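Long-range contact in tRNA (guanine(9)-N1)-methyltransferase (Schizosaccharomyces pombe, PDB 4JWH), which catalyses S-adenosyl-L-methionine-dependent methylation of N1 of guanine at position 9 of cytoplasmic tRNA: residues S102-V107 / L203-I208. Numbering follows the deposited sequence.
Sequences SSIRIV and LDEDKI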
ATOM      1  N   SER A 102      -2.937   6.895  13.481  1.00 26.43           N
ATOM      2  CA  SER A 102      -2.435   7.968  12.645  1.00 25.01           C
ATOM      3  C   SER A 102      -3.620   8.496  11.825  1.00 23.62           C
ATOM      4  O   SER A 102      -4.534   7.755  11.494  1.00 22.63           O
ATOM      5  CB  SER A 102      -1.358   7.374  11.713  1.00 25.23           C
ATOM      6  OG  SER A 102      -0.972   8.267  10.676  1.00 26.81           O
ATOM      7  N   SER A 103      -3.608   9.772  11.482  1.00 23.08           N
ATOM      8  CA  SER A 103      -4.624  10.288  10.571  1.00 22.17           C
ATOM      9  C   SER A 103      -4.325   9.923   9.085  1.00 21.53           C
ATOM     10  O   SER A 103      -5.156  10.138   8.207  1.00 20.16           O
ATOM     11  CB  SER A 103      -4.765  11.796  10.763  1.00 22.79           C
ATOM     12  OG  SER A 103      -3.507  12.397  10.577  1.00 24.98           O
ATOM     13  N   ILE A 104      -3.153   9.354   8.800  1.00 20.33           N
ATOM     14  CA  ILE A 104      -2.826   8.986   7.405  1.00 20.49           C
ATOM     15  C   ILE A 104      -3.844   8.028   6.783  1.00 20.34           C
ATOM     16  O   ILE A 104      -4.364   7.139   7.469  1.00 19.88           O
ATOM     17  CB  ILE A 104      -1.376   8.453   7.287  1.00 20.85           C
ATOM     18  CG1 ILE A 104      -0.412   9.605   7.576  1.00 22.52           C
ATOM     19  CG2 ILE A 104      -1.076   7.869   5.884  1.00 18.72           C
ATOM     20  CD1 ILE A 104       1.020   9.187   8.003  1.00 19.07           C
ATOM     21  N   ARG A 105      -4.165   8.257   5.502  1.00 19.81           N
ATOM     22  CA  ARG A 105      -4.885   7.293   4.679  1.00 19.92           C
ATOM     23  C   ARG A 105      -3.855   6.575   3.823  1.00 19.75           C
ATOM     24  O   ARG A 105      -2.986   7.223   3.250  1.00 20.06           O
ATOM     25  CB  ARG A 105      -5.906   7.962   3.754  1.00 18.78           C
ATOM     26  CG  ARG A 105      -7.266   8.265   4.410  1.00 23.36           C
ATOM     27  CD  ARG A 105      -7.138   9.127   5.656  1.00 22.51           C
ATOM     28  NE  ARG A 105      -6.427  10.388   5.436  1.00 25.73           N
ATOM     29  CZ  ARG A 105      -6.977  11.498   4.936  1.00 26.91           C
ATOM     30  NH1 ARG A 105      -8.255  11.503   4.540  1.00 26.68           N
ATOM     31  NH2 ARG A 105      -6.236  12.595   4.818  1.00 23.69           N
ATOM     32  N   ILE A 106      -3.946   5.254   3.750  1.00 19.37           N
ATOM     33  CA  ILE A 106      -3.169   4.499   2.748  1.00 19.99           C
ATOM     34  C   ILE A 106      -4.128   3.811   1.801  1.00 18.85           C
ATOM     35  O   ILE A 106      -5.032   3.126   2.228  1.00 20.02           O
ATOM     36  CB  ILE A 106      -2.156   3.490   3.379  1.00 19.98           C
ATOM     37  CG1 ILE A 106      -1.095   4.249   4.212  1.00 19.87           C
ATOM     38  CG2 ILE A 106      -1.539   2.564   2.269  1.00 19.60           C
ATOM     39  CD1 ILE A 106       0.050   3.377   4.812  1.00 20.28           C
ATOM     40  N   VAL A 107      -3.921   4.004   0.507  1.00 18.83           N
ATOM     41  CA  VAL A 107      -4.822   3.470  -0.518  1.00 18.76           C
ATOM     42  C   VAL A 107      -4.183   2.309  -1.281  1.00 19.11           C
ATOM     43  O   VAL A 107      -3.105   2.469  -1.895  1.00 18.99           O
ATOM     44  CB  VAL A 107      -5.184   4.558  -1.555  1.00 19.63           C
ATOM     45  CG1 VAL A 107      -6.006   3.998  -2.675  1.00 20.62           C
ATOM     46  CG2 VAL A 107      -5.872   5.772  -0.891  1.00 19.69           C
ATOM     47  N   LEU A 203       6.604  10.270   6.166  1.00 24.09           N
ATOM     48  CA  LEU A 203       5.171  10.222   5.913  1.00 24.78           C
ATOM     49  C   LEU A 203       4.495  11.349   6.653  1.00 25.50           C
ATOM     50  O   LEU A 203       4.627  11.471   7.860  1.00 26.13           O
ATOM     51  CB  LEU A 203       4.554   8.864   6.295  1.00 24.89           C
ATOM     52  CG  LEU A 203       5.276   7.640   5.709  1.00 26.30           C
ATOM     53  CD1 LEU A 203       4.765   6.338   6.277  1.00 26.33           C
ATOM     54  CD2 LEU A 203       5.162   7.630   4.200  1.00 26.47           C
ATOM     55  N   ASP A 204       3.752  12.146   5.896  1.00 26.32           N
ATOM     56  CA  ASP A 204       3.083  13.351   6.355  1.00 27.24           C
ATOM     57  C   ASP A 204       1.713  12.973   6.951  1.00 26.19           C
ATOM     58  O   ASP A 204       0.919  12.315   6.291  1.00 24.45           O
ATOM     59  CB  ASP A 204       2.838  14.166   5.090  1.00 29.18           C
ATOM     60  CG  ASP A 204       3.204  15.591   5.210  1.00 34.29           C
ATOM     61  OD1 ASP A 204       2.569  16.300   6.022  1.00 41.06           O
ATOM     62  OD2 ASP A 204       4.083  16.026   4.418  1.00 40.16           O
ATOM     63  N   GLU A 205       1.417  13.418   8.164  1.00 24.32           N
ATOM     64  CA  GLU A 205       0.101  13.127   8.745  1.00 24.88           C
ATOM     65  C   GLU A 205      -1.099  13.584   7.899  1.00 24.16           C
ATOM     66  O   GLU A 205      -2.200  13.054   8.062  1.00 24.02           O
ATOM     67  CB  GLU A 205      -0.037  13.638  10.205  1.00 25.75           C
ATOM     68  CG  GLU A 205       0.585  12.733  11.330  1.00 28.46           C
ATOM     69  CD  GLU A 205      -0.012  11.304  11.465  1.00 33.90           C
ATOM     70  OE1 GLU A 205      -1.212  11.156  11.827  1.00 34.19           O
ATOM     71  OE2 GLU A 205       0.744  10.305  11.249  1.00 34.40           O
ATOM     72  N   ASP A 206      -0.920  14.577   7.030  1.00 23.45           N
ATOM     73  CA  ASP A 206      -2.082  15.078   6.277  1.00 23.78           C
ATOM     74  C   ASP A 206      -2.141  14.512   4.843  1.00 23.29           C
ATOM     75  O   ASP A 206      -3.051  14.856   4.060  1.00 21.90           O
ATOM     76  CB  ASP A 206      -2.231  16.631   6.359  1.00 24.45           C
ATOM     77  CG  ASP A 206      -1.095  17.369   5.664  1.00 28.28           C
ATOM     78  OD1 ASP A 206      -1.302  18.500   5.160  1.00 31.10           O
ATOM     79  OD2 ASP A 206       0.021  16.800   5.595  1.00 30.81           O
ATOM     80  N   LYS A 207      -1.231  13.575   4.536  1.00 21.26           N
ATOM     81  CA  LYS A 207      -1.160  13.029   3.181  1.00 21.03           C
ATOM     82  C   LYS A 207      -1.796  11.637   3.004  1.00 20.67           C
ATOM     83  O   LYS A 207      -2.149  10.934   3.966  1.00 20.18           O
ATOM     84  CB  LYS A 207       0.297  13.042   2.672  1.00 20.19           C
ATOM     85  CG  LYS A 207       0.926  14.470   2.635  1.00 24.38           C
ATOM     86  CD  LYS A 207       0.380  15.291   1.487  1.00 28.52           C
ATOM     87  CE  LYS A 207       0.957  16.683   1.460  1.00 32.72           C
ATOM     88  NZ  LYS A 207       2.448  16.662   1.406  1.00 33.96           N
ATOM     89  N   ILE A 208      -1.933  11.243   1.745  1.00 20.17           N
ATOM     90  CA  ILE A 208      -2.650  10.050   1.421  1.00 20.04           C
ATOM     91  C   ILE A 208      -1.732   9.320   0.482  1.00 20.13           C
ATOM     92  O   ILE A 208      -1.410   9.841  -0.577  1.00 21.65           O
ATOM     93  CB  ILE A 208      -4.014  10.386   0.777  1.00 19.66           C
ATOM     94  CG1 ILE A 208      -4.879  11.195   1.766  1.00 20.61           C
ATOM     95  CG2 ILE A 208      -4.704   9.116   0.328  1.00 19.68           C
ATOM     96  CD1 ILE A 208      -6.118  11.806   1.128  1.00 22.43           C
TER
HETATM   97  O   HOH W   1      -3.930  11.996   5.731  1.00 23.35           O
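A bend at chi2 (-61°) turns Glu205 CD toward Ser102 and Ser103, and two donors meet the carboxylate on syn sides: Ser102 OG reaches Glu205 OE2 at 2.7 Å, and Ser103 N reaches Glu205 OE1 at 2.8 Å, 22° out of the carboxylate plane. Ser103 OG stands 2.9 Å from Glu205 OE1 and equally near Glu205 O, so its single proton may serve either. Ser102 OG, anti to its own backbone N (chi1 169°), also accepts from Ile104 N at 3.1 Å, closing an ST turn; an alanine here would probably leave Glu205 OE2 and Ile104 N without this partner and the carboxylate freer to turn. Further along, Ile208 CG1 lies over one face of the Arg105 guanidinium, 3.6 Å above its plane and offset toward the rim, near NH2. In that plane, the oxygen of a water accepts from Arg105 NH2 at 2.6 Å and can donate to Glu205 O and Lys207 O, linking the guanidinium to the turn's backbone carbonyls. The type I turn from Asp204 to Lys207 leads into the parallel bridge of Arg105 with Ile208, where strands 105-109 and 208-212 become neighbours inside the SPOUT-family sheet; helix 254-267 packs on Ile104 and Leu203, through Leu265 and Trp264.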